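Local coordinates for protein hypothetic aldehyde deformylating oxygenase (Sulfolobus tokodaii, PDB 5V4T) that probably acts as an iron-dependent oxidoreductase of the ferritin-like diiron class, with aldehyde deformylating oxygenase activity, at residues N4-P9 against K69-T74; K17-H22 against K120-T125; A21-A26 against D62-Y67; V90-S95 against A103-M108. One frame throughout, in Å; residues are numbered along the deposited sequence.

Interaction 1: N4-P9 against K69-T74; sequences NWFSTP and KEDPLT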
loop_
_atom_site.group_PDB
_atom_site.type_symbol
_atom_site.label_atom_id
_atom_site.label_comp_id
_atom_site.label_asym_id
_atom_site.label_seq_id
_atom_site.Cartn_x
_atom_site.Cartn_y
_atom_site.Cartn_z
ATOM N N ASN A 4 -2.552 -25.415 1.008
ATOM C CA ASN A 4 -4.000 -25.312 1.040
ATOM C C ASN A 4 -4.631 -24.142 0.314
ATOM O O ASN A 4 -5.792 -23.882 0.516
ATOM C CB ASN A 4 -4.530 -25.378 2.472
ATOM C CG ASN A 4 -3.927 -24.296 3.373
ATOM O OD1 ASN A 4 -2.807 -23.821 3.144
ATOM N ND2 ASN A 4 -4.687 -23.904 4.374
ATOM N N TRP A 5 -3.894 -23.457 -0.529
ATOM C CA TRP A 5 -4.435 -22.371 -1.268
ATOM C C TRP A 5 -5.675 -22.779 -2.109
ATOM O O TRP A 5 -6.744 -22.169 -2.001
ATOM C CB TRP A 5 -3.366 -21.791 -2.158
ATOM C CG TRP A 5 -3.858 -20.725 -3.148
ATOM C CD1 TRP A 5 -4.094 -20.881 -4.482
ATOM C CD2 TRP A 5 -4.235 -19.362 -2.849
ATOM N NE1 TRP A 5 -4.510 -19.695 -5.061
ATOM C CE2 TRP A 5 -4.653 -18.755 -4.054
ATOM C CE3 TRP A 5 -4.228 -18.589 -1.670
ATOM C CZ2 TRP A 5 -5.022 -17.428 -4.128
ATOM C CZ3 TRP A 5 -4.640 -17.303 -1.745
ATOM C CH2 TRP A 5 -5.038 -16.708 -2.951
ATOM N N PHE A 6 -5.546 -23.860 -2.904
ATOM C CA PHE A 6 -6.636 -24.179 -3.800
ATOM C C PHE A 6 -7.825 -24.789 -3.109
ATOM O O PHE A 6 -8.936 -24.786 -3.679
ATOM C CB PHE A 6 -6.146 -25.011 -5.029
ATOM C CG PHE A 6 -5.449 -24.192 -6.038
ATOM C CD1 PHE A 6 -6.124 -23.190 -6.691
ATOM C CD2 PHE A 6 -4.122 -24.334 -6.274
ATOM C CE1 PHE A 6 -5.466 -22.394 -7.601
ATOM C CE2 PHE A 6 -3.457 -23.532 -7.166
ATOM C CZ PHE A 6 -4.142 -22.577 -7.843
ATOM N N SER A 7 -7.668 -25.246 -1.871
ATOM C CA SER A 7 -8.821 -25.652 -1.120
ATOM C C SER A 7 -9.531 -24.499 -0.418
ATOM O O SER A 7 -10.582 -24.655 0.158
ATOM C CB SER A 7 -8.431 -26.773 -0.163
ATOM O OG SER A 7 -7.403 -26.420 0.659
ATOM N N THR A 8 -8.969 -23.309 -0.484
ATOM C CA THR A 8 -9.681 -22.106 -0.087
ATOM C C THR A 8 -10.817 -21.782 -1.085
ATOM O O THR A 8 -10.628 -21.908 -2.299
ATOM C CB THR A 8 -8.634 -20.973 0.039
ATOM O OG1 THR A 8 -7.557 -21.432 0.880
ATOM C CG2 THR A 8 -9.228 -19.656 0.565
ATOM N N PRO A 9 -11.960 -21.300 -0.590
ATOM C CA PRO A 9 -13.034 -20.924 -1.504
ATOM C C PRO A 9 -12.639 -19.914 -2.555
ATOM O O PRO A 9 -11.837 -19.014 -2.320
ATOM C CB PRO A 9 -14.141 -20.414 -0.574
ATOM C CG PRO A 9 -13.902 -21.173 0.692
ATOM C CD PRO A 9 -12.407 -21.135 0.812
ATOM N N LYS A 69 3.311 -17.201 -8.059
ATOM C CA LYS A 69 3.848 -17.948 -9.256
ATOM C C LYS A 69 2.763 -18.823 -9.905
ATOM O O LYS A 69 2.609 -18.841 -11.117
ATOM C CB LYS A 69 4.996 -18.888 -8.831
ATOM C CG LYS A 69 6.347 -18.246 -8.585
ATOM C CD LYS A 69 6.685 -17.272 -9.692
ATOM C CE LYS A 69 8.130 -16.839 -9.674
ATOM N NZ LYS A 69 8.215 -15.679 -10.584
ATOM N N GLU A 70 2.047 -19.566 -9.059
ATOM C CA GLU A 70 1.041 -20.577 -9.458
ATOM C C GLU A 70 -0.409 -20.121 -9.488
ATOM O O GLU A 70 -1.372 -20.918 -9.638
ATOM C CB GLU A 70 1.260 -21.829 -8.615
ATOM C CG GLU A 70 2.683 -22.354 -8.842
ATOM C CD GLU A 70 3.006 -23.648 -8.120
ATOM O OE1 GLU A 70 2.253 -24.043 -7.213
ATOM O OE2 GLU A 70 4.031 -24.292 -8.470
ATOM N N ASP A 71 -0.596 -18.822 -9.345
ATOM C CA ASP A 71 -1.910 -18.233 -9.478
ATOM C C ASP A 71 -1.651 -16.754 -9.722
ATOM O O ASP A 71 -1.929 -15.905 -8.888
ATOM C CB ASP A 71 -2.775 -18.525 -8.277
ATOM C CG ASP A 71 -4.257 -18.262 -8.504
ATOM O OD1 ASP A 71 -4.655 -17.747 -9.585
ATOM O OD2 ASP A 71 -5.046 -18.595 -7.601
ATOM N N PRO A 72 -1.144 -16.418 -10.915
ATOM C CA PRO A 72 -0.579 -15.079 -11.054
ATOM C C PRO A 72 -1.550 -13.916 -11.007
ATOM O O PRO A 72 -2.740 -14.038 -11.276
ATOM C CB PRO A 72 0.168 -15.136 -12.404
ATOM C CG PRO A 72 0.313 -16.596 -12.727
ATOM C CD PRO A 72 -0.810 -17.305 -12.053
ATOM N N LEU A 73 -1.014 -12.764 -10.591
ATOM C CA LEU A 73 -1.774 -11.568 -10.381
ATOM C C LEU A 73 -1.974 -10.739 -11.648
ATOM O O LEU A 73 -2.568 -9.673 -11.621
ATOM C CB LEU A 73 -1.088 -10.697 -9.303
ATOM C CG LEU A 73 -0.932 -11.336 -7.900
ATOM C CD1 LEU A 73 -0.324 -10.322 -6.920
ATOM C CD2 LEU A 73 -2.248 -11.833 -7.357
ATOM N N THR A 74 -1.424 -11.222 -12.741
ATOM C CA THR A 74 -1.636 -10.568 -14.052
ATOM C C THR A 74 -3.101 -10.594 -14.462
ATOM O O THR A 74 -3.537 -9.781 -15.232
ATOM C CB THR A 74 -0.737 -11.240 -15.084
ATOM O OG1 THR A 74 -0.837 -12.664 -14.960
ATOM C CG2 THR A 74 0.681 -10.838 -14.835
#
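Trp5 and Asp71 meet through one hydrogen bond, from the indole N-H to a carboxylate oxygen. Along Asp71, CB lies 3.8 Å from NE1 of Trp5 and CG is scarcely nearer. The Asp71 side chain leaves with CG anti to the backbone N (chi1 -165°), which carries the carboxylate toward the indole. At the tip, OD2 of Asp71 accepts from NE1 of Trp5 at 2.8 Å, with an N-H...O angle of 158°. The oxygen lies almost in the indole plane and uses its anti lone pair, while the carboxylate itself is turned 74° from the ring. OD1 is held separately by a salt bridge to Lys17. CD1 of Trp5 also covers one face of the Phe6 ring near its centre, and CZ of Phe6 comes edge-on to the Glu70 carbonyl O at 3.7 Å. The contact, away from the iron site, ties the N-terminal loop to the loop after helix 49-67. With its two oxygens divided between an indole N-H and an ammonium group, the carboxylate is probably kept ionised and fixed in rotation.

Interaction 2: K17-H22 against K120-T125; sequences KYLSAH and KILNET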
loop_
_atom_site.group_PDB
_atom_site.type_symbol
_atom_site.label_atom_id
_atom_site.label_comp_id
_atom_site.label_asym_id
_atom_site.label_seq_id
_atom_site.Cartn_x
_atom_site.Cartn_y
_atom_site.Cartn_z
ATOM N N LYS A 17 -6.269 -12.193 -4.024
ATOM C CA LYS A 17 -5.517 -11.786 -5.164
ATOM C C LYS A 17 -5.767 -10.348 -5.522
ATOM O O LYS A 17 -4.855 -9.651 -5.961
ATOM C CB LYS A 17 -5.851 -12.659 -6.389
ATOM C CG LYS A 17 -5.238 -14.032 -6.307
ATOM C CD LYS A 17 -5.595 -14.814 -7.576
ATOM C CE LYS A 17 -4.823 -14.292 -8.769
ATOM N NZ LYS A 17 -5.174 -15.075 -10.004
ATOM N N TYR A 18 -7.003 -9.892 -5.383
ATOM C CA TYR A 18 -7.322 -8.503 -5.760
ATOM C C TYR A 18 -6.579 -7.494 -4.893
ATOM O O TYR A 18 -5.913 -6.570 -5.401
ATOM C CB TYR A 18 -8.777 -8.256 -5.645
ATOM C CG TYR A 18 -9.219 -6.836 -5.911
ATOM C CD1 TYR A 18 -9.228 -6.323 -7.218
ATOM C CD2 TYR A 18 -9.542 -5.973 -4.871
ATOM C CE1 TYR A 18 -9.652 -5.037 -7.455
ATOM C CE2 TYR A 18 -9.979 -4.668 -5.123
ATOM C CZ TYR A 18 -10.003 -4.220 -6.446
ATOM O OH TYR A 18 -10.386 -2.913 -6.736
ATOM N N LEU A 19 -6.605 -7.783 -3.608
ATOM C CA LEU A 19 -5.890 -6.923 -2.663
ATOM C C LEU A 19 -4.388 -7.037 -2.824
ATOM O O LEU A 19 -3.672 -6.060 -2.752
ATOM C CB LEU A 19 -6.300 -7.202 -1.222
ATOM C CG LEU A 19 -7.694 -6.731 -0.892
ATOM C CD1 LEU A 19 -8.085 -7.355 0.429
ATOM C CD2 LEU A 19 -7.808 -5.198 -0.879
ATOM N N SER A 20 -3.861 -8.241 -3.028
ATOM C CA SER A 20 -2.448 -8.435 -3.234
ATOM C C SER A 20 -1.945 -7.659 -4.457
ATOM O O SER A 20 -0.827 -7.129 -4.446
ATOM C CB SER A 20 -2.083 -9.907 -3.376
ATOM O OG SER A 20 -2.434 -10.597 -2.201
ATOM N N ALA A 21 -2.774 -7.580 -5.507
ATOM C CA ALA A 21 -2.358 -6.839 -6.707
ATOM C C ALA A 21 -2.158 -5.340 -6.421
ATOM O O ALA A 21 -1.407 -4.659 -7.166
ATOM C CB ALA A 21 -3.422 -6.980 -7.794
ATOM N N HIS A 22 -2.782 -4.811 -5.393
ATOM C CA HIS A 22 -2.509 -3.424 -4.960
ATOM C C HIS A 22 -1.097 -3.262 -4.421
ATOM O O HIS A 22 -0.515 -2.197 -4.540
ATOM C CB HIS A 22 -3.530 -2.921 -3.932
ATOM C CG HIS A 22 -4.913 -2.755 -4.482
ATOM N ND1 HIS A 22 -5.653 -3.802 -5.010
ATOM C CD2 HIS A 22 -5.741 -1.679 -4.472
ATOM C CE1 HIS A 22 -6.841 -3.348 -5.379
ATOM N NE2 HIS A 22 -6.925 -2.070 -5.038
ATOM N N LYS A 120 -4.411 -5.240 6.892
ATOM C CA LYS A 120 -5.357 -5.748 7.904
ATOM C C LYS A 120 -6.242 -6.815 7.292
ATOM O O LYS A 120 -6.432 -7.897 7.879
ATOM C CB LYS A 120 -6.234 -4.593 8.429
ATOM C CG LYS A 120 -7.522 -5.063 9.118
ATOM C CD LYS A 120 -8.459 -3.844 9.349
ATOM C CE LYS A 120 -9.900 -4.237 9.681
ATOM N NZ LYS A 120 -9.853 -4.838 11.060
ATOM N N ILE A 121 -6.832 -6.540 6.163
ATOM C CA ILE A 121 -7.713 -7.507 5.528
ATOM C C ILE A 121 -6.945 -8.769 5.148
ATOM O O ILE A 121 -7.356 -9.868 5.446
ATOM C CB ILE A 121 -8.392 -6.921 4.294
ATOM C CG1 ILE A 121 -9.295 -5.731 4.691
ATOM C CG2 ILE A 121 -9.121 -7.989 3.515
ATOM C CD1 ILE A 121 -9.682 -4.920 3.481
ATOM N N LEU A 122 -5.768 -8.600 4.542
ATOM C CA LEU A 122 -4.934 -9.765 4.184
ATOM C C LEU A 122 -4.519 -10.597 5.358
ATOM O O LEU A 122 -4.487 -11.844 5.265
ATOM C CB LEU A 122 -3.732 -9.379 3.273
ATOM C CG LEU A 122 -4.155 -8.857 1.925
ATOM C CD1 LEU A 122 -2.961 -8.268 1.194
ATOM C CD2 LEU A 122 -4.793 -9.957 1.066
ATOM N N ASN A 123 -4.142 -9.929 6.468
ATOM C CA ASN A 123 -3.783 -10.650 7.699
ATOM C C ASN A 123 -4.928 -11.465 8.270
ATOM O O ASN A 123 -4.845 -12.644 8.486
ATOM C CB ASN A 123 -3.313 -9.594 8.712
ATOM C CG ASN A 123 -2.723 -10.174 9.950
ATOM O OD1 ASN A 123 -2.488 -11.369 10.109
ATOM N ND2 ASN A 123 -2.461 -9.290 10.897
ATOM N N GLU A 124 -6.026 -10.786 8.482
ATOM C CA GLU A 124 -7.217 -11.414 9.060
ATOM C C GLU A 124 -7.733 -12.568 8.192
ATOM O O GLU A 124 -8.059 -13.636 8.704
ATOM C CB GLU A 124 -8.306 -10.394 9.220
ATOM C CG GLU A 124 -7.951 -9.384 10.281
ATOM C CD GLU A 124 -9.010 -8.338 10.517
ATOM O OE1 GLU A 124 -10.016 -8.293 9.792
ATOM O OE2 GLU A 124 -8.817 -7.548 11.495
ATOM N N THR A 125 -7.764 -12.345 6.892
ATOM C CA THR A 125 -8.333 -13.316 5.961
ATOM C C THR A 125 -7.408 -14.536 5.858
ATOM O O THR A 125 -7.868 -15.707 5.896
ATOM C CB THR A 125 -8.598 -12.690 4.586
ATOM O OG1 THR A 125 -9.525 -11.626 4.747
ATOM C CG2 THR A 125 -9.165 -13.733 3.655
#
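Leu19 of helix 10-23 reaches across to Ile121 and Leu122 of helix 98-128, and different parts of its side chain serve the two partners. CG beside the backbone N (chi1 -71°) together with an extended chi2 (167°) carries CD1 to Ile121; CB, fixed by the backbone, faces Leu122. CD1 of Leu19 presses on CG2 of Ile121 at 3.3 Å, tighter than usual for two methyl carbons, and the two side chains cross at about a right angle. It is the gamma methyl of Ile121, anti to its own backbone N, that makes this touch. Leu122 turns its CD2 branch to CB of Leu19 at 3.9 Å, and both its methyls also lie near OG of Ser20, the closer being CD2 at 4.1 Å. That hydroxyl is engaged with the Ile16 carbonyl of its own helix. The axes of the two short segments pass 10.3 Å apart at 140°, broadly opposite in sense but well inclined, within the helical bundle, and Ile138 of helix 132-155 also touches Leu122. All four touching residues are buried and no hydrogen bond crosses between the segments; the helices are joined here by apolar packing, with the serine's polar end satisfied locally.

Interaction 3: A21-A26 against D62-Y67; sequences AHFYPA and DFFNEY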
loop_
_atom_site.group_PDB
_atom_site.type_symbol
_atom_site.label_atom_id
_atom_site.label_comp_id
_atom_site.label_asym_id
_atom_site.label_seq_id
_atom_site.Cartn_x
_atom_site.Cartn_y
_atom_site.Cartn_z
ATOM N N ALA A 21 -2.774 -7.580 -5.507
ATOM C CA ALA A 21 -2.358 -6.839 -6.707
ATOM C C ALA A 21 -2.158 -5.340 -6.421
ATOM O O ALA A 21 -1.407 -4.659 -7.166
ATOM C CB ALA A 21 -3.422 -6.980 -7.794
ATOM N N HIS A 22 -2.782 -4.811 -5.393
ATOM C CA HIS A 22 -2.509 -3.424 -4.960
ATOM C C HIS A 22 -1.097 -3.262 -4.421
ATOM O O HIS A 22 -0.515 -2.197 -4.540
ATOM C CB HIS A 22 -3.530 -2.921 -3.932
ATOM C CG HIS A 22 -4.913 -2.755 -4.482
ATOM N ND1 HIS A 22 -5.653 -3.802 -5.010
ATOM C CD2 HIS A 22 -5.741 -1.679 -4.472
ATOM C CE1 HIS A 22 -6.841 -3.348 -5.379
ATOM N NE2 HIS A 22 -6.925 -2.070 -5.038
ATOM N N PHE A 23 -0.550 -4.315 -3.856
ATOM C CA PHE A 23 0.865 -4.303 -3.453
ATOM C C PHE A 23 1.821 -4.705 -4.539
ATOM O O PHE A 23 3.021 -4.381 -4.477
ATOM C CB PHE A 23 1.063 -5.247 -2.261
ATOM C CG PHE A 23 0.256 -4.841 -1.075
ATOM C CD1 PHE A 23 -1.073 -5.206 -0.930
ATOM C CD2 PHE A 23 0.804 -4.018 -0.094
ATOM C CE1 PHE A 23 -1.837 -4.795 0.146
ATOM C CE2 PHE A 23 0.024 -3.595 0.972
ATOM C CZ PHE A 23 -1.300 -3.980 1.092
ATOM N N TYR A 24 1.325 -5.436 -5.515
ATOM C CA TYR A 24 2.134 -5.955 -6.621
ATOM C C TYR A 24 1.287 -5.961 -7.901
ATOM O O TYR A 24 0.754 -7.003 -8.306
ATOM C CB TYR A 24 2.646 -7.361 -6.247
ATOM C CG TYR A 24 3.581 -7.934 -7.291
ATOM C CD1 TYR A 24 4.811 -7.329 -7.538
ATOM C CD2 TYR A 24 3.225 -9.029 -8.043
ATOM C CE1 TYR A 24 5.667 -7.820 -8.506
ATOM C CE2 TYR A 24 4.079 -9.527 -9.040
ATOM C CZ TYR A 24 5.290 -8.925 -9.248
ATOM O OH TYR A 24 6.164 -9.404 -10.208
ATOM N N PRO A 25 1.128 -4.778 -8.545
ATOM C CA PRO A 25 0.163 -4.607 -9.635
ATOM C C PRO A 25 0.660 -5.171 -10.965
ATOM O O PRO A 25 0.993 -4.416 -11.901
ATOM C CB PRO A 25 -0.022 -3.084 -9.691
ATOM C CG PRO A 25 1.305 -2.534 -9.223
ATOM C CD PRO A 25 1.678 -3.473 -8.100
ATOM N N ALA A 26 0.768 -6.488 -11.006
ATOM C CA ALA A 26 1.431 -7.182 -12.076
ATOM C C ALA A 26 0.822 -6.871 -13.433
ATOM O O ALA A 26 1.568 -6.804 -14.377
ATOM C CB ALA A 26 1.400 -8.693 -11.831
ATOM N N ASP A 62 8.880 -9.024 -4.237
ATOM C CA ASP A 62 9.374 -10.395 -4.450
ATOM C C ASP A 62 8.522 -11.420 -3.696
ATOM O O ASP A 62 8.313 -12.509 -4.180
ATOM C CB ASP A 62 10.832 -10.539 -4.112
ATOM C CG ASP A 62 11.732 -9.778 -5.108
ATOM O OD1 ASP A 62 11.250 -9.448 -6.219
ATOM O OD2 ASP A 62 12.861 -9.426 -4.742
ATOM N N PHE A 63 8.068 -11.104 -2.497
ATOM C CA PHE A 63 7.168 -11.986 -1.745
ATOM C C PHE A 63 5.888 -12.290 -2.559
ATOM O O PHE A 63 5.447 -13.451 -2.668
ATOM C CB PHE A 63 6.875 -11.374 -0.386
ATOM C CG PHE A 63 5.686 -11.961 0.282
ATOM C CD1 PHE A 63 5.760 -13.202 0.911
ATOM C CD2 PHE A 63 4.476 -11.310 0.205
ATOM C CE1 PHE A 63 4.633 -13.788 1.450
ATOM C CE2 PHE A 63 3.342 -11.859 0.777
ATOM C CZ PHE A 63 3.435 -13.128 1.374
ATOM N N PHE A 64 5.270 -11.253 -3.104
ATOM C CA PHE A 64 4.012 -11.470 -3.826
ATOM C C PHE A 64 4.292 -12.216 -5.127
ATOM O O PHE A 64 3.533 -13.092 -5.488
ATOM C CB PHE A 64 3.279 -10.161 -4.085
ATOM C CG PHE A 64 2.652 -9.587 -2.861
ATOM C CD1 PHE A 64 1.510 -10.185 -2.279
ATOM C CD2 PHE A 64 3.248 -8.497 -2.196
ATOM C CE1 PHE A 64 0.923 -9.630 -1.131
ATOM C CE2 PHE A 64 2.650 -7.989 -1.073
ATOM C CZ PHE A 64 1.531 -8.565 -0.520
ATOM N N ASN A 65 5.370 -11.870 -5.791
ATOM C CA ASN A 65 5.651 -12.528 -7.087
ATOM C C ASN A 65 5.917 -13.988 -6.870
ATOM O O ASN A 65 5.409 -14.810 -7.597
ATOM C CB ASN A 65 6.813 -11.785 -7.736
ATOM C CG ASN A 65 7.236 -12.385 -9.054
ATOM O OD1 ASN A 65 6.465 -12.458 -9.988
ATOM N ND2 ASN A 65 8.451 -12.838 -9.110
ATOM N N GLU A 66 6.665 -14.333 -5.841
ATOM C CA GLU A 66 6.934 -15.727 -5.534
ATOM C C GLU A 66 5.716 -16.476 -5.056
ATOM O O GLU A 66 5.463 -17.604 -5.455
ATOM C CB GLU A 66 8.021 -15.850 -4.468
ATOM C CG GLU A 66 9.402 -15.413 -4.974
ATOM C CD GLU A 66 9.868 -16.185 -6.226
ATOM O OE1 GLU A 66 9.539 -17.409 -6.373
ATOM O OE2 GLU A 66 10.571 -15.559 -7.069
ATOM N N TYR A 67 4.917 -15.851 -4.189
ATOM C CA TYR A 67 3.773 -16.519 -3.674
ATOM C C TYR A 67 2.779 -16.896 -4.788
ATOM O O TYR A 67 2.176 -17.977 -4.711
ATOM C CB TYR A 67 3.036 -15.660 -2.619
ATOM C CG TYR A 67 2.017 -16.448 -1.837
ATOM C CD1 TYR A 67 2.375 -17.169 -0.713
ATOM C CD2 TYR A 67 0.687 -16.555 -2.290
ATOM C CE1 TYR A 67 1.435 -17.937 -0.006
ATOM C CE2 TYR A 67 -0.257 -17.341 -1.598
ATOM C CZ TYR A 67 0.133 -18.030 -0.453
ATOM O OH TYR A 67 -0.806 -18.803 0.182
#
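Tyr24 and Phe23 close on Phe64 and Asn65 of helix 49-67. CB of Tyr24 rests on CB of Phe64 at 3.6 Å, the two side chains sliding past each other in opposite directions. CB of Phe23 touches CE2 of Phe64 at 3.4 Å; their rings are nearly parallel, at 20°, but slid apart with centroids 5.6 Å from each other. With CG anti to the backbone N (chi1 -176°), Tyr24 lays one ring face toward the backbone N of Asn65 and brings CZ to 3.6 Å from CB of that residue. Replacing Tyr24 by alanine removes the ring, which would probably leave Asn65 uncovered on that side and open a gap beside CB of Phe64. Farther out, Phe64 packs on Phe134, Ile138 and Ile141 of helix 132-155, and Phe23 on Ala115, Leu119 and Leu122 of helix 98-128. The Phe23 side chain lies about 8 Å from the bound iron. Carbon contacts dominate, so segment 21-26 is joined to the Glu57-bearing helix mainly by apolar and aromatic packing.

Interaction 4: V90-S95 against A103-M108; sequences VEDFQS and ATRFHM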
loop_
_atom_site.group_PDB
_atom_site.type_symbol
_atom_site.label_atom_id
_atom_site.label_comp_id
_atom_site.label_asym_id
_atom_site.label_seq_id
_atom_site.Cartn_x
_atom_site.Cartn_y
_atom_site.Cartn_z
ATOM N N VAL A 90 4.631 9.388 -9.563
ATOM C CA VAL A 90 5.690 9.676 -10.529
ATOM C C VAL A 90 5.899 11.208 -10.631
ATOM O O VAL A 90 7.052 11.720 -10.572
ATOM C CB VAL A 90 5.361 9.054 -11.894
ATOM C CG1 VAL A 90 6.293 9.605 -12.978
ATOM C CG2 VAL A 90 5.441 7.544 -11.825
ATOM N N GLU A 91 4.815 11.949 -10.782
ATOM C CA GLU A 91 4.886 13.442 -10.793
ATOM C C GLU A 91 5.546 14.008 -9.536
ATOM O O GLU A 91 6.421 14.892 -9.581
ATOM C CB GLU A 91 3.467 13.996 -10.993
ATOM C CG GLU A 91 2.843 13.609 -12.323
ATOM C CD GLU A 91 1.462 14.205 -12.547
ATOM O OE1 GLU A 91 0.886 14.810 -11.614
ATOM O OE2 GLU A 91 0.939 14.012 -13.659
ATOM N N ASP A 92 5.172 13.478 -8.380
ATOM C CA ASP A 92 5.763 13.899 -7.135
ATOM C C ASP A 92 7.264 13.671 -7.081
ATOM O O ASP A 92 7.980 14.529 -6.574
ATOM C CB ASP A 92 5.075 13.228 -5.945
ATOM C CG ASP A 92 3.665 13.828 -5.669
ATOM O OD1 ASP A 92 3.353 14.929 -6.230
ATOM O OD2 ASP A 92 2.894 13.193 -4.929
ATOM N N PHE A 93 7.716 12.524 -7.565
ATOM C CA PHE A 93 9.155 12.243 -7.565
ATOM C C PHE A 93 9.946 13.244 -8.405
ATOM O O PHE A 93 11.138 13.524 -8.093
ATOM C CB PHE A 93 9.418 10.849 -8.071
ATOM C CG PHE A 93 9.558 9.852 -6.960
ATOM C CD1 PHE A 93 10.725 9.725 -6.281
ATOM C CD2 PHE A 93 8.514 9.071 -6.590
ATOM C CE1 PHE A 93 10.879 8.808 -5.293
ATOM C CE2 PHE A 93 8.641 8.131 -5.599
ATOM C CZ PHE A 93 9.824 8.010 -4.909
ATOM N N GLN A 94 9.258 13.777 -9.396
ATOM C CA GLN A 94 9.862 14.710 -10.359
ATOM C C GLN A 94 9.642 16.140 -9.947
ATOM O O GLN A 94 10.084 17.067 -10.639
ATOM C CB GLN A 94 9.250 14.486 -11.744
ATOM C CG GLN A 94 9.557 13.157 -12.363
ATOM C CD GLN A 94 8.593 12.740 -13.478
ATOM O OE1 GLN A 94 7.427 13.220 -13.628
ATOM N NE2 GLN A 94 9.071 11.847 -14.271
ATOM N N SER A 95 8.977 16.380 -8.837
ATOM C CA SER A 95 8.664 17.718 -8.413
ATOM C C SER A 95 9.745 18.319 -7.575
ATOM O O SER A 95 10.655 17.679 -7.012
ATOM C CB SER A 95 7.351 17.751 -7.607
ATOM O OG SER A 95 7.547 17.123 -6.324
ATOM N N ALA A 103 6.459 12.036 0.780
ATOM C CA ALA A 103 6.169 11.632 2.153
ATOM C C ALA A 103 4.679 11.657 2.450
ATOM O O ALA A 103 4.185 10.830 3.212
ATOM C CB ALA A 103 6.909 12.488 3.130
ATOM N N THR A 104 3.959 12.625 1.868
ATOM C CA THR A 104 2.510 12.660 2.059
ATOM C C THR A 104 1.734 11.699 1.170
ATOM O O THR A 104 0.807 11.000 1.660
ATOM C CB THR A 104 2.038 14.120 1.889
ATOM O OG1 THR A 104 2.549 14.670 0.680
ATOM C CG2 THR A 104 2.531 14.904 2.984
ATOM N N ARG A 105 2.028 11.655 -0.119
ATOM C CA ARG A 105 1.299 10.762 -1.006
ATOM C C ARG A 105 1.614 9.306 -0.727
ATOM O O ARG A 105 0.685 8.463 -0.666
ATOM C CB ARG A 105 1.568 11.049 -2.487
ATOM C CG ARG A 105 0.872 10.072 -3.428
ATOM C CD ARG A 105 1.213 10.288 -4.885
ATOM N NE ARG A 105 0.700 11.565 -5.349
ATOM C CZ ARG A 105 -0.466 11.789 -5.955
ATOM N NH1 ARG A 105 -1.320 10.842 -6.172
ATOM N NH2 ARG A 105 -0.793 13.066 -6.289
ATOM N N PHE A 106 2.903 9.026 -0.519
ATOM C CA PHE A 106 3.319 7.620 -0.366
ATOM C C PHE A 106 3.351 7.239 1.099
ATOM O O PHE A 106 2.474 6.428 1.553
ATOM C CB PHE A 106 4.676 7.340 -1.008
ATOM C CG PHE A 106 4.958 5.870 -1.065
ATOM C CD1 PHE A 106 4.264 5.040 -1.948
ATOM C CD2 PHE A 106 5.897 5.313 -0.229
ATOM C CE1 PHE A 106 4.471 3.678 -1.947
ATOM C CE2 PHE A 106 6.121 3.938 -0.247
ATOM C CZ PHE A 106 5.401 3.125 -1.100
ATOM N N HIS A 107 4.229 7.809 1.919
ATOM C CA HIS A 107 4.299 7.296 3.268
ATOM C C HIS A 107 2.993 7.443 4.037
ATOM O O HIS A 107 2.587 6.557 4.787
ATOM C CB HIS A 107 5.470 7.880 4.013
ATOM C CG HIS A 107 6.783 7.640 3.328
ATOM N ND1 HIS A 107 7.167 8.260 2.155
ATOM C CD2 HIS A 107 7.776 6.773 3.625
ATOM C CE1 HIS A 107 8.353 7.822 1.783
ATOM N NE2 HIS A 107 8.753 6.924 2.671
ATOM N N MET A 108 2.402 8.640 4.011
ATOM C CA MET A 108 1.196 8.851 4.817
ATOM C C MET A 108 -0.038 8.208 4.218
ATOM O O MET A 108 -0.682 7.458 4.905
ATOM C CB MET A 108 0.915 10.370 5.034
ATOM C CG MET A 108 2.025 11.097 5.774
ATOM S SD MET A 108 2.367 10.539 7.458
ATOM C CE MET A 108 3.889 9.593 7.218
HETATM O O HOH W 1 0.756 15.499 -6.136
#
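Arg105 and Asp92 form a salt bridge between helices 98-128 and 80-93. On its tight side, NE of Arg105 donates to OD2 of Asp92 at 2.8 Å, with an N-H...O angle of 154°. The oxygen lies at the edge of the guanidinium, close to its plane, whereas the nitrogen comes from above the carboxylate plane, 44° out of it. Arg105 is extended as far as CD and bends there (chi3 -66°), which turns NE back to OD2; CB and CD of Arg105 also lie beside that oxygen, CD at 3.4 Å from OD2 of Asp92. The two helices belong to the ferritin-like helical bundle, and the bridge joins them near their connecting loop. Arg165 of helix 159-179 binds the same OD2, giving the buried carboxylate a second positive partner. On the looser, hydrated side, a water donates to OD1 of Asp92 at 2.7 Å and accepts from NH2 of Arg105 at 2.9 Å. A leucine in place of Arg105 would probably leave Asp92 without this charge mate and free the water of one of its holders.

Interactions 1, 2 and 3 cluster together, their centres 11 to 13 Å apart, and they touch one another. Interactions 2 and 3 both use helix 10-23, and Lys17 connects interaction 2 to interaction 1 through Asp71. Along the chain, the segments of interactions 1 and 2 alternate, interaction 3 falls between the two segments of interaction 1, and interaction 4 between those of interaction 2. Interaction 4 stands apart, its centre 33 Å from that of interaction 1, yet shares helix 98-128 with interaction 2. Helices 49-67 and 98-128 supply iron ligands Glu57 and Glu111, helix 132-155 Glu145 and His148; interactions 2, 3 and 4 thus tie metal-bearing helices to their neighbours, while interaction 1 joins loops away from the metal.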